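Local coordinates for protein CaaX farnesyltransferase alpha subunit Ram2 (Aspergillus fumigatus, PDB 4L9P) that serves as the alpha subunit of the heterodimeric CaaX farnesyltransferase, which probably transfers farnesyl, and perhaps geranylgeranyl, groups to CaaX proteins, at residues I109-L112 and N113-L117; I125-H128 and R129-M133; R343-W346 and E347-I350. The protein carries 1 engineered substitution. All blocks are in the same frame, centred on the assembly; numbering follows the deposited sequence.

Overall arrangement
Contacts 1 and 2 sit on consecutive helices, 105-118 and 123-133, which together form one helical hairpin of the prenyltransferase alpha-subunit repeats. Their centres are about 11 Å apart, and they touch: Asn113 OD1 lies 2.8 Å from Arg129 NH1, a probable hydrogen bond, while Ala116 packs on Ile125. Contact 3, at the start of helix 343-362, lies on the opposite side of the chain's centre, with its centre about 49 Å from that of contact 1 and about 44 Å from that of contact 2. Contacts 2 and 3 both reach the beta subunit Ram1. The bound farnesyl analogue FII comes within about 10 Å of the Trp126 side chain in contact 2.

Contact 1: residues I109-L112 and N113-L117; sequences IEWL and NKVAL
Asn113 reaches back one helical turn to Ile109 and Glu110, and its side chain can be followed outward atom by atom. CB lies 3.6 Å from both Ile109 O and Glu110 O. With CG anti to its own carbonyl carbon (chi1 -72°), the amide folds back toward the preceding turn, and Asn113 CG comes within 3.2 Å of Ile109 O. At the tip, Asn113 OD1 passes the CG2 methyl of Ile109 at 3.8 Å and takes its hydrogen bond from Arg129 NH1 on the next helix. The other branch, ND2, runs beside the Glu110 carboxylate, the two groups pointing the same way in the Glu110 conformer described, one of two. In that conformer a water joins them: it accepts from Asn113 ND2 at 2.9 Å and donates to Glu110 OE2. Both ends of the amide are therefore engaged, which should fix its flip. These residues belong to helix 105-118, the first helix of a hairpin in the TPR-like alpha-subunit repeat. Ile109, Leu112 and Ala116 pack against helix 123-133, and Asn113 also touches Phe149 of helix 146-156. On another side of the helix, Val115 CG2 lies over a face of the Trp111 indole as a CH-pi contact, 3.7 Å from the centroid of the six-membered ring and 15° off its normal. The Trp111 indole also has a cation-pi interaction with Arg94. Along the backbone, the hydrogen bonds from Asn113 N to Ile109 O and from Ala116 N to Leu112 O are both 2.8 Å long.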
# COMPACT_ATOMS: atom_id res chain seq x y z
N ILE A 109 -20.93 -16.12 13.51
CA ILE A 109 -19.72 -16.62 12.86
C ILE A 109 -20.03 -17.69 11.83
O ILE A 109 -19.45 -17.67 10.73
CB ILE A 109 -18.70 -17.12 13.90
CG1 ILE A 109 -18.10 -15.94 14.70
CG2 ILE A 109 -17.61 -17.97 13.25
CD1 ILE A 109 -17.04 -15.11 13.94
N GLU A 110 -20.97 -18.58 12.10
CA GLU A 110 -21.27 -19.58 11.08
C GLU A 110 -21.86 -18.92 9.82
O GLU A 110 -21.53 -19.34 8.68
CB GLU A 110 -22.17 -20.68 11.68
CG GLU A 110 -21.46 -21.42 12.82
CD GLU A 110 -20.20 -22.19 12.39
OE1 GLU A 110 -20.34 -23.06 11.49
OE2 GLU A 110 -19.07 -21.91 12.90
N TRP A 111 -22.66 -17.87 9.97
CA TRP A 111 -23.14 -17.11 8.79
C TRP A 111 -21.95 -16.40 8.09
O TRP A 111 -21.81 -16.46 6.84
CB TRP A 111 -24.18 -16.09 9.24
CG TRP A 111 -24.57 -15.14 8.17
CD1 TRP A 111 -25.53 -15.34 7.20
CD2 TRP A 111 -24.06 -13.82 7.96
NE1 TRP A 111 -25.61 -14.21 6.37
CE2 TRP A 111 -24.74 -13.27 6.84
CE3 TRP A 111 -23.10 -13.04 8.62
CZ2 TRP A 111 -24.47 -11.99 6.36
CZ3 TRP A 111 -22.84 -11.77 8.14
CH2 TRP A 111 -23.51 -11.26 7.01
N LEU A 112 -21.08 -15.75 8.87
CA LEU A 112 -19.95 -15.00 8.30
C LEU A 112 -19.04 -15.94 7.52
O LEU A 112 -18.52 -15.57 6.47
CB LEU A 112 -19.20 -14.34 9.46
CG LEU A 112 -18.06 -13.41 8.96
CD1 LEU A 112 -18.56 -12.25 8.09
CD2 LEU A 112 -17.30 -12.91 10.20
N ASN A 113 -18.85 -17.17 8.02
CA ASN A 113 -17.98 -18.11 7.30
C ASN A 113 -18.50 -18.34 5.87
O ASN A 113 -17.71 -18.46 4.92
CB ASN A 113 -17.98 -19.47 7.97
CG ASN A 113 -17.23 -19.50 9.27
OD1 ASN A 113 -16.51 -18.56 9.63
ND2 ASN A 113 -17.42 -20.58 10.04
N LYS A 114 -19.81 -18.43 5.70
CA LYS A 114 -20.38 -18.61 4.36
C LYS A 114 -20.14 -17.41 3.46
O LYS A 114 -19.86 -17.56 2.26
CB LYS A 114 -21.92 -18.87 4.48
CG LYS A 114 -22.22 -20.20 5.20
CD LYS A 114 -23.70 -20.28 5.60
CE LYS A 114 -23.94 -21.25 6.80
NZ LYS A 114 -25.37 -21.47 7.28
N VAL A 115 -20.27 -16.21 4.01
CA VAL A 115 -19.98 -15.00 3.25
C VAL A 115 -18.50 -14.95 2.84
O VAL A 115 -18.16 -14.62 1.70
CB VAL A 115 -20.37 -13.71 4.06
CG1 VAL A 115 -20.19 -12.46 3.15
CG2 VAL A 115 -21.85 -13.76 4.55
N ALA A 116 -17.62 -15.30 3.80
CA ALA A 116 -16.18 -15.27 3.60
C ALA A 116 -15.78 -16.24 2.47
O ALA A 116 -14.91 -15.95 1.69
CB ALA A 116 -15.43 -15.60 4.91
N LEU A 117 -16.45 -17.41 2.43
CA LEU A 117 -16.16 -18.45 1.39
C LEU A 117 -16.65 -18.01 0.02
O LEU A 117 -16.14 -18.48 -0.99
CB LEU A 117 -16.81 -19.78 1.79
CG LEU A 117 -16.09 -20.50 2.93
CD1 LEU A 117 -16.97 -21.68 3.43
CD2 LEU A 117 -14.76 -21.01 2.40
O HOH W 1 -16.12 -21.39 12.49

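Contact 2: residues I125-H128 and R129-M133; sequences IWHH and RQVLM. With EDO (1,2-ethanediol), chain I.
Helix 123-133, the second helix of a TPR-like hairpin in the prenyltransferase alpha-subunit repeat, brings Trp126 and Arg129 together on one flank and His127 and Val131 on another. Trp126 and Arg129 run side by side in the same direction, with Arg129 CD 3.4 Å from Trp126 CZ3 and the indole and guanidinium planes 32° apart. Arg129 CG stands anti to the backbone N (chi1 -165°) and the chain is stretched as far as NE, carrying the guanidinium to Glu146, with which NE forms a salt bridge. NH1 donates to a water lying in the guanidinium plane. The salt bridge ties this buried cation to helix 146-156. Val131 CG2 lies over one face of the His127 imidazole in a CH-pi contact, 3.8 Å from the ring centroid and 29° off the normal, displaced toward NE2. At the ring's rim, NE2 is hydrogen-bonded to the carbonyl of Gly246 of the beta subunit Ram1, so the histidine joins the two subunits. Leu132 CG lies over a face of the His128 imidazole, whose NE2 is hydrogen-bonded to Glu108 OE2. Gln130 OE1 accepts from two waters: one also donates to Trp126 O, and the other, in the plane of the His127 ring, is 2.8 Å from His127 ND1. On the second branch of that amide, Gln130 NE2 donates to O2 of a bound ethanediol, probably a crystallisation additive, at 2.8 Å.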
# COMPACT_ATOMS: atom_id res chain seq x y z
N ILE A 125 -15.27 -8.16 5.66
CA ILE A 125 -15.64 -9.46 6.25
C ILE A 125 -14.64 -9.86 7.35
O ILE A 125 -14.98 -10.45 8.38
CB ILE A 125 -15.57 -10.53 5.09
CG1 ILE A 125 -16.83 -10.38 4.23
CG2 ILE A 125 -15.36 -11.97 5.58
CD1 ILE A 125 -16.64 -11.13 2.85
N TRP A 126 -13.38 -9.52 7.15
CA TRP A 126 -12.32 -9.90 8.08
C TRP A 126 -12.19 -8.92 9.23
O TRP A 126 -11.86 -9.34 10.35
CB TRP A 126 -10.99 -10.18 7.33
CG TRP A 126 -11.24 -11.41 6.50
CD1 TRP A 126 -11.64 -11.50 5.18
CD2 TRP A 126 -11.22 -12.75 6.99
NE1 TRP A 126 -11.95 -12.81 4.86
CE2 TRP A 126 -11.68 -13.60 5.96
CE3 TRP A 126 -10.89 -13.31 8.24
CZ2 TRP A 126 -11.80 -14.99 6.14
CZ3 TRP A 126 -11.01 -14.66 8.41
CH2 TRP A 126 -11.45 -15.51 7.35
N HIS A 127 -12.49 -7.65 9.00
CA HIS A 127 -12.64 -6.71 10.11
C HIS A 127 -13.84 -7.12 10.99
O HIS A 127 -13.73 -7.17 12.22
CB HIS A 127 -12.78 -5.25 9.66
CG HIS A 127 -12.93 -4.35 10.83
ND1 HIS A 127 -11.93 -4.19 11.76
CD2 HIS A 127 -13.99 -3.61 11.26
CE1 HIS A 127 -12.36 -3.38 12.72
NE2 HIS A 127 -13.60 -3.01 12.44
N HIS A 128 -14.98 -7.50 10.37
CA HIS A 128 -16.18 -7.87 11.13
C HIS A 128 -15.84 -9.08 11.98
O HIS A 128 -16.26 -9.17 13.15
CB HIS A 128 -17.30 -8.20 10.15
CG HIS A 128 -18.62 -8.43 10.80
ND1 HIS A 128 -19.34 -7.40 11.38
CD2 HIS A 128 -19.38 -9.54 10.86
CE1 HIS A 128 -20.50 -7.90 11.82
NE2 HIS A 128 -20.56 -9.20 11.51
N ARG A 129 -15.08 -10.03 11.46
CA ARG A 129 -14.71 -11.23 12.23
C ARG A 129 -13.94 -10.82 13.49
O ARG A 129 -14.18 -11.36 14.59
CB ARG A 129 -13.88 -12.19 11.38
CG ARG A 129 -13.82 -13.59 12.03
CD ARG A 129 -12.97 -14.53 11.17
NE ARG A 129 -13.25 -15.93 11.53
CZ ARG A 129 -14.24 -16.66 11.01
NH1 ARG A 129 -15.01 -16.18 10.02
NH2 ARG A 129 -14.47 -17.90 11.52
N GLN A 130 -13.01 -9.88 13.35
CA GLN A 130 -12.22 -9.42 14.49
C GLN A 130 -13.11 -8.67 15.53
O GLN A 130 -12.98 -8.89 16.76
CB GLN A 130 -11.15 -8.46 13.97
CG GLN A 130 -10.28 -7.86 15.09
CD GLN A 130 -9.14 -6.97 14.51
OE1 GLN A 130 -8.60 -7.23 13.40
NE2 GLN A 130 -8.82 -5.91 15.23
N VAL A 131 -14.06 -7.89 15.04
CA VAL A 131 -15.02 -7.19 15.93
C VAL A 131 -15.78 -8.23 16.77
O VAL A 131 -15.91 -8.05 17.98
CB VAL A 131 -15.98 -6.30 15.07
CG1 VAL A 131 -17.14 -5.75 15.93
CG2 VAL A 131 -15.16 -5.15 14.47
N LEU A 132 -16.27 -9.28 16.14
CA LEU A 132 -17.03 -10.28 16.87
C LEU A 132 -16.17 -11.09 17.80
O LEU A 132 -16.49 -11.25 19.00
CB LEU A 132 -17.68 -11.25 15.90
CG LEU A 132 -18.66 -10.68 14.86
CD1 LEU A 132 -19.02 -11.82 13.85
CD2 LEU A 132 -19.86 -10.10 15.53
N MET A 133 -15.03 -11.59 17.28
CA MET A 133 -14.22 -12.52 18.04
C MET A 133 -13.49 -11.85 19.22
O MET A 133 -13.09 -12.52 20.20
CB MET A 133 -13.17 -13.09 17.07
CG MET A 133 -12.37 -14.30 17.63
SD MET A 133 -13.37 -15.74 18.02
CE MET A 133 -14.21 -16.01 16.50
C1 EDO I . -12.62 -4.37 17.95
O1 EDO I . -12.30 -3.10 17.39
C2 EDO I . -11.69 -5.38 17.29
O2 EDO I . -10.33 -4.94 17.36
O HOH W 2 -14.52 -13.80 8.16
O HOH W 3 -9.08 -8.71 10.91
O HOH W 4 -9.36 -5.14 11.46

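Contact 3: residues R343-W346 and E347-I350; sequences RNYW and EYRI
One face of the Tyr345 ring carries the aliphatic part of Arg349: CG sits 4.1 Å from the ring centroid, 26° off the normal, as a CH-pi contact toward the rim. Bends at chi2 and chi3 fold the arginine alongside the phenol, with Arg349 CD 3.5 Å from Tyr345 OH and the guanidinium plane turned 37° from the ring. Beyond the ring, Arg349 NH2 makes salt bridges to Asp312 and Glu316, and NH1 is hydrogen-bonded to Gln352 OE1. Tyr345 CD2 in turn lies over a face of the Trp346 indole. In the conformers described, one of two for each residue, the guanidinium edge of Arg343 faces Glu347, and Arg343 NE points its N-H almost straight at Glu347 OE2 (3.2 Å, 170°). The oxygen lies near the guanidinium plane, yet the donor stands above the carboxylate plane. This salt bridge is thus one state of the pair; Lys335 gives the same OE2 a second. Asn344 is hydrogen-bonded to Ser480 and Tyr401 of the beta subunit Ram1. Such i to i+4 pairs mark the first turns of helix 343-362, which packs through Trp346 on helix 323-338 and borders Ram1.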
# COMPACT_ATOMS: atom_id res chain seq x y z
N ARG A 343 20.76 -2.90 -10.39
CA ARG A 343 22.10 -2.34 -10.57
C ARG A 343 22.35 -1.04 -9.78
O ARG A 343 23.42 -0.85 -9.19
CB ARG A 343 22.26 -2.06 -12.05
CG ARG A 343 23.52 -1.31 -12.41
CD ARG A 343 23.59 -1.24 -13.95
NE ARG A 343 24.73 -0.48 -14.43
CZ ARG A 343 24.97 -0.21 -15.72
NH1 ARG A 343 24.12 -0.63 -16.67
NH2 ARG A 343 26.03 0.51 -16.04
N ASN A 344 21.35 -0.13 -9.75
CA ASN A 344 21.62 1.18 -9.13
C ASN A 344 21.72 1.04 -7.62
O ASN A 344 22.46 1.79 -6.96
CB ASN A 344 20.58 2.25 -9.51
CG ASN A 344 20.71 2.66 -10.98
OD1 ASN A 344 21.85 2.72 -11.52
ND2 ASN A 344 19.60 2.82 -11.67
N TYR A 345 20.99 0.07 -7.05
CA TYR A 345 21.15 -0.19 -5.62
C TYR A 345 22.48 -0.91 -5.34
O TYR A 345 23.20 -0.56 -4.38
CB TYR A 345 19.93 -1.03 -5.12
CG TYR A 345 20.16 -1.51 -3.69
CD1 TYR A 345 20.20 -0.58 -2.61
CD2 TYR A 345 20.40 -2.85 -3.42
CE1 TYR A 345 20.49 -1.01 -1.32
CE2 TYR A 345 20.68 -3.29 -2.12
CZ TYR A 345 20.73 -2.36 -1.10
OH TYR A 345 21.03 -2.78 0.18
N TRP A 346 22.84 -1.89 -6.17
CA TRP A 346 24.16 -2.53 -5.97
C TRP A 346 25.28 -1.47 -6.11
O TRP A 346 26.25 -1.52 -5.34
CB TRP A 346 24.43 -3.63 -6.97
CG TRP A 346 23.30 -4.69 -7.04
CD1 TRP A 346 22.74 -5.17 -8.17
CD2 TRP A 346 22.65 -5.40 -5.93
NE1 TRP A 346 21.76 -6.13 -7.88
CE2 TRP A 346 21.70 -6.30 -6.52
CE3 TRP A 346 22.77 -5.37 -4.53
CZ2 TRP A 346 20.88 -7.13 -5.75
CZ3 TRP A 346 21.96 -6.21 -3.77
CH2 TRP A 346 21.02 -7.06 -4.36
N GLU A 347 25.15 -0.53 -7.04
CA GLU A 347 26.22 0.46 -7.23
C GLU A 347 26.24 1.42 -6.04
O GLU A 347 27.31 1.87 -5.65
CB GLU A 347 26.10 1.19 -8.58
CG GLU A 347 26.39 0.28 -9.77
CD GLU A 347 26.32 0.95 -11.16
OE1 GLU A 347 25.77 2.06 -11.31
OE2 GLU A 347 26.76 0.30 -12.12
N TYR A 348 25.06 1.72 -5.48
CA TYR A 348 25.00 2.55 -4.24
C TYR A 348 25.76 1.82 -3.10
O TYR A 348 26.55 2.45 -2.36
CB TYR A 348 23.54 2.81 -3.85
CG TYR A 348 23.33 3.43 -2.50
CD1 TYR A 348 23.56 4.79 -2.33
CD2 TYR A 348 22.86 2.68 -1.41
CE1 TYR A 348 23.34 5.41 -1.10
CE2 TYR A 348 22.65 3.29 -0.17
CZ TYR A 348 22.87 4.66 -0.02
OH TYR A 348 22.68 5.28 1.20
N ARG A 349 25.57 0.50 -2.97
CA ARG A 349 26.29 -0.28 -1.97
C ARG A 349 27.79 -0.24 -2.25
O ARG A 349 28.58 -0.05 -1.33
CB ARG A 349 25.83 -1.73 -1.87
CG ARG A 349 24.39 -1.85 -1.32
CD ARG A 349 24.36 -1.56 0.21
NE ARG A 349 25.06 -2.64 0.91
CZ ARG A 349 26.00 -2.47 1.83
NH1 ARG A 349 26.42 -1.23 2.18
NH2 ARG A 349 26.54 -3.54 2.42
N ILE A 350 28.18 -0.41 -3.51
CA ILE A 350 29.62 -0.30 -3.88
C ILE A 350 30.16 1.08 -3.48
O ILE A 350 31.26 1.17 -2.92
CB ILE A 350 29.83 -0.52 -5.39
CG1 ILE A 350 29.52 -2.00 -5.72
CG2 ILE A 350 31.28 -0.17 -5.79
CD1 ILE A 350 29.44 -2.34 -7.20